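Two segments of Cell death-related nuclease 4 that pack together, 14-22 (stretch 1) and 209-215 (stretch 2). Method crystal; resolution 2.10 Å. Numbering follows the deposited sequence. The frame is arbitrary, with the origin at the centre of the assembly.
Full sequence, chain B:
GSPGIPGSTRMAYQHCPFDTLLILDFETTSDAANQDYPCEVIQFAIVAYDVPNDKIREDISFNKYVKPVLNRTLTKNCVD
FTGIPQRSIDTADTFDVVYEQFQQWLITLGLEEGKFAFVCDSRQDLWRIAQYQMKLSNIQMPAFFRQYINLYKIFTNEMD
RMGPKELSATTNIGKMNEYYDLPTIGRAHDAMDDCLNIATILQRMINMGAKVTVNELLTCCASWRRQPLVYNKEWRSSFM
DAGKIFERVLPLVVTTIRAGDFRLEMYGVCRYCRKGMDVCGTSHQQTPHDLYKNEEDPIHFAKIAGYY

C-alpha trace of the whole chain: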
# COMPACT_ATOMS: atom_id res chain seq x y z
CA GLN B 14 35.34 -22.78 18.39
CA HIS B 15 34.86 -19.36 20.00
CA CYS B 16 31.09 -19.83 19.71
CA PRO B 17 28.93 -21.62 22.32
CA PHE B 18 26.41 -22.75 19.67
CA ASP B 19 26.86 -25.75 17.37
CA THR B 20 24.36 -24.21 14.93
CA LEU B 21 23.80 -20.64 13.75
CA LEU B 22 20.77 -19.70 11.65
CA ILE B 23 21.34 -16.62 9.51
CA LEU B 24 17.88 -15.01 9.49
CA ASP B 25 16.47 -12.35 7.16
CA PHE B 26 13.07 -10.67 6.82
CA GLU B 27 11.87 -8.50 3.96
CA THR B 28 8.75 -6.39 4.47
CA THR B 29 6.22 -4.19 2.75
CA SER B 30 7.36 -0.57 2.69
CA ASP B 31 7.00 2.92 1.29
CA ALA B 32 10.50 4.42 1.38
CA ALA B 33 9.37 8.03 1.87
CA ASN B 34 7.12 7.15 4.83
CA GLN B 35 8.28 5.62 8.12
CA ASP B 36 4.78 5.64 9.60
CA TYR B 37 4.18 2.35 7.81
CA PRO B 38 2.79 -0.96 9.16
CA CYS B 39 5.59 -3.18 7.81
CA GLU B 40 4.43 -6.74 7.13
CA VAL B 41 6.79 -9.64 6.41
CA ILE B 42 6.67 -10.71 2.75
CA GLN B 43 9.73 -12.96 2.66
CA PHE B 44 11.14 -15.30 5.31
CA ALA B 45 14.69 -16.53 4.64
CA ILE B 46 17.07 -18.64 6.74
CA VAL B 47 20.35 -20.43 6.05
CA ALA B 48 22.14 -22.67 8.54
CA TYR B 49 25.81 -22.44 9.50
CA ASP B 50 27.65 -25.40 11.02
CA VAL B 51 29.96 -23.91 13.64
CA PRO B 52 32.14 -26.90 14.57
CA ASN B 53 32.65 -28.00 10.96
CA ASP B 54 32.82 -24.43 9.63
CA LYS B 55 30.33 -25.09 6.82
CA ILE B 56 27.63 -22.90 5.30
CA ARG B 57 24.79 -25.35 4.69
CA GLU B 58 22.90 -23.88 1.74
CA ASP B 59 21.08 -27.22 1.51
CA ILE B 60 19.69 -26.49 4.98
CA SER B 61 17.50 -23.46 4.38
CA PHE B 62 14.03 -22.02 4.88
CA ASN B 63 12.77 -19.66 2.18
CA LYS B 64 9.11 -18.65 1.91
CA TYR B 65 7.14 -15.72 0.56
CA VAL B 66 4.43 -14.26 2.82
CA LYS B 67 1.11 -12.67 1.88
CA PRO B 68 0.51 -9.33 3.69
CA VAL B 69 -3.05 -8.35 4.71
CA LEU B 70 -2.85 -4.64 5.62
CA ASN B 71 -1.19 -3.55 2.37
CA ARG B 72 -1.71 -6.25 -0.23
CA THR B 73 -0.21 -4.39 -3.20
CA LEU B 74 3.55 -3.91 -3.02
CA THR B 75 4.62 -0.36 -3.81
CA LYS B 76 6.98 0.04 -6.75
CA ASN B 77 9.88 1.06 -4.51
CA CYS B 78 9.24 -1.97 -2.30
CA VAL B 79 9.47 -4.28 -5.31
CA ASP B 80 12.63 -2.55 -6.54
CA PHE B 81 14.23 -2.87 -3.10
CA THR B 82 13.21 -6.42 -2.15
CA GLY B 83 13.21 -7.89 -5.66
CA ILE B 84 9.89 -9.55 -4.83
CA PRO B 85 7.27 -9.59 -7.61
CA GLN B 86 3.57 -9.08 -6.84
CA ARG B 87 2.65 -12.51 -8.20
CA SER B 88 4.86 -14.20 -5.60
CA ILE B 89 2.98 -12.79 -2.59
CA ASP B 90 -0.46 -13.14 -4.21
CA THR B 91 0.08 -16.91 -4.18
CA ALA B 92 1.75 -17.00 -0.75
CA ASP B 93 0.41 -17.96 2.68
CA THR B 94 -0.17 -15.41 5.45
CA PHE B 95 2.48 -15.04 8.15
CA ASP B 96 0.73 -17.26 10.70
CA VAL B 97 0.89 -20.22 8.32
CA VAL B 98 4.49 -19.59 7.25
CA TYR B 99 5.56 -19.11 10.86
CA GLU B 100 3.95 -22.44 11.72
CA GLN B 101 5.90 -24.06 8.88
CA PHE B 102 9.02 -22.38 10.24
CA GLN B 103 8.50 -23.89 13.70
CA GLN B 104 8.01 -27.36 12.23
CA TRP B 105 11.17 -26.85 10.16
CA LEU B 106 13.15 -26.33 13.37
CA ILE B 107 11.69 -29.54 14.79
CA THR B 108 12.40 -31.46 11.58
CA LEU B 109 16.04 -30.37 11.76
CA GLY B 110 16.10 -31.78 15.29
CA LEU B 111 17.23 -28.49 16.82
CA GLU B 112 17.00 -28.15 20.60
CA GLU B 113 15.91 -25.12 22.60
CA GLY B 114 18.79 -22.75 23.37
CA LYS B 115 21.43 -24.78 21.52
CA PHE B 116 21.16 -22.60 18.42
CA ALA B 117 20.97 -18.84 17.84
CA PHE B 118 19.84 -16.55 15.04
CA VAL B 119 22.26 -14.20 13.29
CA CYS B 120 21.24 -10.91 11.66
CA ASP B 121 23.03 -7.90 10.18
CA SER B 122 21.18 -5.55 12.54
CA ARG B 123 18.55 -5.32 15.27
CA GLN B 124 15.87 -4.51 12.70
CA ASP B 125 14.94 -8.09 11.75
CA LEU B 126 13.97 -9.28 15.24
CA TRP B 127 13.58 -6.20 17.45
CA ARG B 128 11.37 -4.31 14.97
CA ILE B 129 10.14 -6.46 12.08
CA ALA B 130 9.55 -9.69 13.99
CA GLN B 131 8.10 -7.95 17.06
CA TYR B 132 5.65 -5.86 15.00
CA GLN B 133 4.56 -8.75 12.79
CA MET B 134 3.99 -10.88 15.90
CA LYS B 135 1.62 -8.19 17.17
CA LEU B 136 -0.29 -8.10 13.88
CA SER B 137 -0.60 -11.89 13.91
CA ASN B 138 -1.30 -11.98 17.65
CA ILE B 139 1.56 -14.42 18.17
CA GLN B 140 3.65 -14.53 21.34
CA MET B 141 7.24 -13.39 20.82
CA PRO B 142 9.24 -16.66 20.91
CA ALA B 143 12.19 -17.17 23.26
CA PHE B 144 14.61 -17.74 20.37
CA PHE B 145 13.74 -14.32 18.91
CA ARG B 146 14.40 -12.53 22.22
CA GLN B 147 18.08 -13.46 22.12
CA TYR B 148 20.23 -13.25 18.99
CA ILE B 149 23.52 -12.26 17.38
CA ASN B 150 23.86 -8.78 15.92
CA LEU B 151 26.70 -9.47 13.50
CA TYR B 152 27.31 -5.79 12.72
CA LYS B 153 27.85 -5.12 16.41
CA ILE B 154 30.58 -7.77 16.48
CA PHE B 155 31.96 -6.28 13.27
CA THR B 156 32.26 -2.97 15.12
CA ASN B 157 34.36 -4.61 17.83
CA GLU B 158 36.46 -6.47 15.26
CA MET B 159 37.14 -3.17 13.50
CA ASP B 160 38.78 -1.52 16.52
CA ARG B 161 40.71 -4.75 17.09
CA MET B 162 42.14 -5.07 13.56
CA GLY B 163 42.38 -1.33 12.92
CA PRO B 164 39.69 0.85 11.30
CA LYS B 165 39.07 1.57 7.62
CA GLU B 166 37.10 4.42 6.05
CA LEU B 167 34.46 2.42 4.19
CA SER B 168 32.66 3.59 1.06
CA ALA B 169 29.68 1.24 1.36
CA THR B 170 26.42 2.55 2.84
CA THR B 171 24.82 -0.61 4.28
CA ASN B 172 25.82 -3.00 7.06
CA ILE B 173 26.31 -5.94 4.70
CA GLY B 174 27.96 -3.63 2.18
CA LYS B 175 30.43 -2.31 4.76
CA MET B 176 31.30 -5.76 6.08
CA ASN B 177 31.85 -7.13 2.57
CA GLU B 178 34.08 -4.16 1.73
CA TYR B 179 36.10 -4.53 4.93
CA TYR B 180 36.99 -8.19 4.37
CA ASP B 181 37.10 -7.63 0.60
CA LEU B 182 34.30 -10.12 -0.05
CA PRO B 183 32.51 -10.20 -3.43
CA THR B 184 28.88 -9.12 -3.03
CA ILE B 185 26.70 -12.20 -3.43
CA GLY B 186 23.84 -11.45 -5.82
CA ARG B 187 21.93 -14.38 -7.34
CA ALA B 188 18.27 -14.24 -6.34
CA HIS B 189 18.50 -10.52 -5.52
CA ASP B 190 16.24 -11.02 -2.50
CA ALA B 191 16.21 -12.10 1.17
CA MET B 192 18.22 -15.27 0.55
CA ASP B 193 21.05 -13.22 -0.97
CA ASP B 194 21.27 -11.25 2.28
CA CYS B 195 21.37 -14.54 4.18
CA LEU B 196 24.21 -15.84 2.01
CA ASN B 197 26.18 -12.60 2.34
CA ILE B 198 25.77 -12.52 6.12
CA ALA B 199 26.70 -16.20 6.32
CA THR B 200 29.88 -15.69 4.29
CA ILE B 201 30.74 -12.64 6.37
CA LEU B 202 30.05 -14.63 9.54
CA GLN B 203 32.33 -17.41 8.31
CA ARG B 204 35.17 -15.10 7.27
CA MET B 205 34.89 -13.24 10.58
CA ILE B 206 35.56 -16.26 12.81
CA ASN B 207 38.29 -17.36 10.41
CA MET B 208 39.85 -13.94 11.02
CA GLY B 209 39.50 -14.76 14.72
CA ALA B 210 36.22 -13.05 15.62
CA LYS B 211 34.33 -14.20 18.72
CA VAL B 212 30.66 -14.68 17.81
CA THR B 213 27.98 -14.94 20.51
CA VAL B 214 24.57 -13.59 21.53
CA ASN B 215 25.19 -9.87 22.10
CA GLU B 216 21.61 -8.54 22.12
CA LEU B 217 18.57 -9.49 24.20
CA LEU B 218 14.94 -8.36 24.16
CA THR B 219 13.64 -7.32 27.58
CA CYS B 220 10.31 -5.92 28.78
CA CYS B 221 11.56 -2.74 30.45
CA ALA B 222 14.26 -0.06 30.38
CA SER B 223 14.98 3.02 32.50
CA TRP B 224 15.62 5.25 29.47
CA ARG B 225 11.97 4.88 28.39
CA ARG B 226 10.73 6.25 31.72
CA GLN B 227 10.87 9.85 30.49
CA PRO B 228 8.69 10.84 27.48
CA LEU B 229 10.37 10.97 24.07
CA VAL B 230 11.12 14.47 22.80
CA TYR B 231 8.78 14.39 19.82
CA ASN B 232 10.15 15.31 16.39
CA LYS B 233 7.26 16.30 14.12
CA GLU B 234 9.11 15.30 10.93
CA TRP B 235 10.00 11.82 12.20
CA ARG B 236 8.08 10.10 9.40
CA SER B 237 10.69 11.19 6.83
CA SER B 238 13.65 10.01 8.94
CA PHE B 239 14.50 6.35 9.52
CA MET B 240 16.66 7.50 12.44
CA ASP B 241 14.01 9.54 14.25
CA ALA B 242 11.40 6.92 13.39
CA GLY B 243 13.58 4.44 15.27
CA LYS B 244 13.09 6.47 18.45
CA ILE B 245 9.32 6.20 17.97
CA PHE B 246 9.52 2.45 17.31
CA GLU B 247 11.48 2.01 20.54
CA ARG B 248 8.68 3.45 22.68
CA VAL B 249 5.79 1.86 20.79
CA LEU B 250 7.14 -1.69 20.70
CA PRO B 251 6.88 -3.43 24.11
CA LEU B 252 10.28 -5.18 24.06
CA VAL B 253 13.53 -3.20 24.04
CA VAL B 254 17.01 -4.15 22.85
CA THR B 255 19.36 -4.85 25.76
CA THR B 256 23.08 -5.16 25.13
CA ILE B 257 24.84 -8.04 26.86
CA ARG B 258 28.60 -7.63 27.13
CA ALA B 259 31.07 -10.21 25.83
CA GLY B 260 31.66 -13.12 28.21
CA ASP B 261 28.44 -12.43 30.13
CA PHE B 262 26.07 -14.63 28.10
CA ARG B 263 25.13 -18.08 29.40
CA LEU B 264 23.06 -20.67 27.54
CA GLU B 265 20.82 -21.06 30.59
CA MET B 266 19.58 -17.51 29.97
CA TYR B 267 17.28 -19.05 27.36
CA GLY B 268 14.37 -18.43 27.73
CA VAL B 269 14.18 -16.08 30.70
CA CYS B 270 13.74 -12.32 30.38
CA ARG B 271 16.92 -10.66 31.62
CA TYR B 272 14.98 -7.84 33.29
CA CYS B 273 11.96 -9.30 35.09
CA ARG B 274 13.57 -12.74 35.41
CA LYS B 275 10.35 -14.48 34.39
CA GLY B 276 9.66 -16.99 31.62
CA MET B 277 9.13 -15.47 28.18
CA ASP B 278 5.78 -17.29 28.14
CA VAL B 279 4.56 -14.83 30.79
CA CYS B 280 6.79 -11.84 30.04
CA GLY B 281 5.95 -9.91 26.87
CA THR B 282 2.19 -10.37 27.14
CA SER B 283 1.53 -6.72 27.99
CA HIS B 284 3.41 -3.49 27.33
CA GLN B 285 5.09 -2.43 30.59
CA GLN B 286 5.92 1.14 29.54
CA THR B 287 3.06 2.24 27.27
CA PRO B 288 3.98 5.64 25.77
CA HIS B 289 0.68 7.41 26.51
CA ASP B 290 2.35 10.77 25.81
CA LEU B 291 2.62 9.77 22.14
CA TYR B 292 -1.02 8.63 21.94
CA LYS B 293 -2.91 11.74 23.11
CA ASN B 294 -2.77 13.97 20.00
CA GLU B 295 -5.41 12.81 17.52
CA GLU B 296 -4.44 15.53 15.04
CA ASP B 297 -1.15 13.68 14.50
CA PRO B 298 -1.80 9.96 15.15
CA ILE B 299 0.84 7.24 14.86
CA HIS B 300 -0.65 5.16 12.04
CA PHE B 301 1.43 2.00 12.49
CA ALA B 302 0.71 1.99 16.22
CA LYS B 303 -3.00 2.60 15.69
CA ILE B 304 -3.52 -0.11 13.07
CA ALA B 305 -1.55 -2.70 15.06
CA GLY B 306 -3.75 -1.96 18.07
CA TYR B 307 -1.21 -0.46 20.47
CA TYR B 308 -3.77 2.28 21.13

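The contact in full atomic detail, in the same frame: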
# COMPACT_ATOMS: atom_id res chain seq x y z
N GLN B 14 34.03 -23.06 17.80
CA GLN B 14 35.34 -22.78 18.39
C GLN B 14 35.22 -21.72 19.48
O GLN B 14 35.26 -22.04 20.67
CB GLN B 14 36.32 -22.33 17.31
CG GLN B 14 37.74 -22.11 17.81
CD GLN B 14 38.67 -21.62 16.72
OE1 GLN B 14 39.46 -20.70 16.94
NE2 GLN B 14 38.59 -22.24 15.55
N HIS B 15 35.07 -20.47 19.07
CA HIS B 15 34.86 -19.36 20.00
C HIS B 15 33.37 -19.08 20.17
O HIS B 15 32.98 -18.06 20.75
CB HIS B 15 35.59 -18.11 19.50
CG HIS B 15 37.05 -18.10 19.81
ND1 HIS B 15 37.94 -18.99 19.24
CD2 HIS B 15 37.80 -17.30 20.62
CE1 HIS B 15 39.16 -18.75 19.68
NE2 HIS B 15 39.10 -17.73 20.52
N CYS B 16 32.54 -19.99 19.68
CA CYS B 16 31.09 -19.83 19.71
C CYS B 16 30.43 -20.95 20.52
O CYS B 16 30.73 -22.12 20.29
CB CYS B 16 30.53 -19.80 18.29
SG CYS B 16 28.73 -19.61 18.21
N PRO B 17 29.53 -20.60 21.46
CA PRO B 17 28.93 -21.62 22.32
C PRO B 17 27.80 -22.41 21.65
O PRO B 17 27.23 -23.30 22.29
CB PRO B 17 28.41 -20.81 23.50
CG PRO B 17 28.03 -19.51 22.90
CD PRO B 17 29.03 -19.25 21.79
N PHE B 18 27.47 -22.07 20.41
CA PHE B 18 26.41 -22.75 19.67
C PHE B 18 27.00 -23.65 18.59
O PHE B 18 27.96 -23.27 17.92
CB PHE B 18 25.45 -21.74 19.04
CG PHE B 18 24.80 -20.81 20.03
CD1 PHE B 18 23.64 -21.18 20.69
CD2 PHE B 18 25.36 -19.58 20.31
CE1 PHE B 18 23.04 -20.33 21.60
CE2 PHE B 18 24.77 -18.72 21.22
CZ PHE B 18 23.61 -19.10 21.87
N ASP B 19 26.44 -24.84 18.43
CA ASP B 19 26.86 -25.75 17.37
C ASP B 19 26.19 -25.39 16.04
O ASP B 19 26.65 -25.80 14.98
CB ASP B 19 26.53 -27.20 17.74
CG ASP B 19 27.62 -27.84 18.59
OD1 ASP B 19 28.27 -27.12 19.37
OD2 ASP B 19 27.82 -29.06 18.47
N THR B 20 25.11 -24.62 16.11
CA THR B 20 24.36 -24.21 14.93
C THR B 20 23.98 -22.73 14.99
O THR B 20 23.50 -22.25 16.02
CB THR B 20 23.08 -25.04 14.75
OG1 THR B 20 23.40 -26.44 14.75
CG2 THR B 20 22.37 -24.69 13.44
N LEU B 21 24.21 -22.03 13.89
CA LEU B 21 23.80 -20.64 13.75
C LEU B 21 22.92 -20.47 12.52
O LEU B 21 23.30 -20.83 11.41
CB LEU B 21 25.02 -19.72 13.65
CG LEU B 21 25.92 -19.65 14.89
CD1 LEU B 21 27.14 -18.79 14.60
CD2 LEU B 21 25.16 -19.10 16.09
N LEU B 22 21.73 -19.91 12.73
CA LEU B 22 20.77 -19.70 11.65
C LEU B 22 20.78 -18.24 11.22
O LEU B 22 20.32 -17.37 11.95
CB LEU B 22 19.36 -20.10 12.10
CG LEU B 22 19.20 -21.54 12.59
CD1 LEU B 22 17.76 -21.79 13.02
CD2 LEU B 22 19.61 -22.54 11.51
N GLY B 209 39.32 -14.67 13.28
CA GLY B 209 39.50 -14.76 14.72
C GLY B 209 38.45 -14.03 15.53
O GLY B 209 38.66 -13.73 16.71
N ALA B 210 37.30 -13.74 14.92
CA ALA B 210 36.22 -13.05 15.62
C ALA B 210 35.52 -14.00 16.59
O ALA B 210 35.42 -15.20 16.34
CB ALA B 210 35.22 -12.48 14.63
N LYS B 211 35.04 -13.44 17.70
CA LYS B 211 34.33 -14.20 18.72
C LYS B 211 32.83 -13.92 18.65
O LYS B 211 32.36 -12.86 19.08
CB LYS B 211 34.87 -13.87 20.11
CG LYS B 211 34.43 -14.84 21.20
CD LYS B 211 35.53 -15.03 22.24
CE LYS B 211 35.42 -16.38 22.94
NZ LYS B 211 36.63 -16.68 23.76
N VAL B 212 32.08 -14.87 18.10
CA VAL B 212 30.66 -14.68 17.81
C VAL B 212 29.78 -15.31 18.88
O VAL B 212 29.88 -16.50 19.17
CB VAL B 212 30.30 -15.27 16.43
CG1 VAL B 212 28.84 -15.01 16.10
CG2 VAL B 212 31.21 -14.68 15.36
N THR B 213 28.91 -14.49 19.47
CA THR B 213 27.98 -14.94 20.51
C THR B 213 26.76 -14.02 20.54
O THR B 213 26.77 -12.95 19.95
CB THR B 213 28.64 -14.94 21.90
OG1 THR B 213 30.01 -15.34 21.80
CG2 THR B 213 27.91 -15.88 22.85
N VAL B 214 25.71 -14.45 21.24
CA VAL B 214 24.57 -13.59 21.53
C VAL B 214 25.04 -12.31 22.21
O VAL B 214 25.64 -12.36 23.28
CB VAL B 214 23.53 -14.31 22.43
CG1 VAL B 214 22.48 -13.34 22.95
CG2 VAL B 214 22.88 -15.47 21.67
N ASN B 215 24.77 -11.17 21.57
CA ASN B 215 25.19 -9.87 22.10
C ASN B 215 24.02 -8.91 22.29
O ASN B 215 24.20 -7.79 22.77
CB ASN B 215 26.23 -9.24 21.17
CG ASN B 215 25.77 -9.18 19.73
OD1 ASN B 215 24.62 -9.48 19.41
ND2 ASN B 215 26.68 -8.78 18.84

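Two segments far apart in sequence can pack against each other without a clear hydrogen bond between them, provided that side-chain rotamers bring the right atoms to the right places. The contact between residues 14-22 and 209-215 of this nuclease is a modest example, burying 379 Å² when both sides are summed. The CA atoms come nearest at His 15 and Lys 211, 5.3 Å apart, and at Cys 16 and Val 212, 5.5 Å apart.

At the exposed end, His 15 directs its CA-to-CB bond toward the second stretch, and its m rotamer (chi1 -80°) sets the imidazole beside the Lys 211 side chain. That chain leaves sideways in a largely extended form, t at chi1, chi3 and chi4 with chi2 between wells at 145°, and this reach brings Lys 211 NZ to 3.4 Å from His 15 CD2, a carbon, in an oblique approach to the ring. A long, flexible chain suits this exposed place, since its outer carbons and NZ together can lie close to the imidazole. On its other flank, His 15 is tied to its own stretch by a weak hydrogen bond from ND1 to Gln 14 OE1 (3.2 Å).

The carbonyl of Val 212 is the polar focus. Its O atom lies 3.6 Å from Cys 16 CA in a CA-H...O contact and 3.5 Å from Cys 16 SG. The t rotamer of Cys 16 (chi1 179°) also lets its sulfur accept a hydrogen bond from Phe 18 N (3.5 Å, 162°), which braces the turn through Pro 17. A compact thiol fits close to the carbonyl while accepting the bond from Phe 18 N.

Beyond the carbonyl the contact becomes apolar. Thr 213, with chi1 at -36°, places its methyl CG2 3.6 Å from Pro 17 CG, so the pyrrolidine ring meets the carbon arm of a residue that also carries a hydroxyl. The CA-to-CB bond of Phe 18 points toward the second stretch; with chi1 -58° and chi2 -86°, its ring extends until CZ lies 3.7 Å from Val 214 CG2, an oblique approach between two buried residues. In the strand, the CA-to-CB bond of Leu 21 also points toward stretch 2, and the common m,t rotamer of Leu 21 carries its CD1 to within 4.4 Å of CG1 of Val 212, whose own chi1 is t.

Gly 209 opens the second stretch by ending a helix in a Schellman motif. At its positive phi of 100°, a CB would be jammed against the preceding carbonyl O, so the backbone itself calls for glycine.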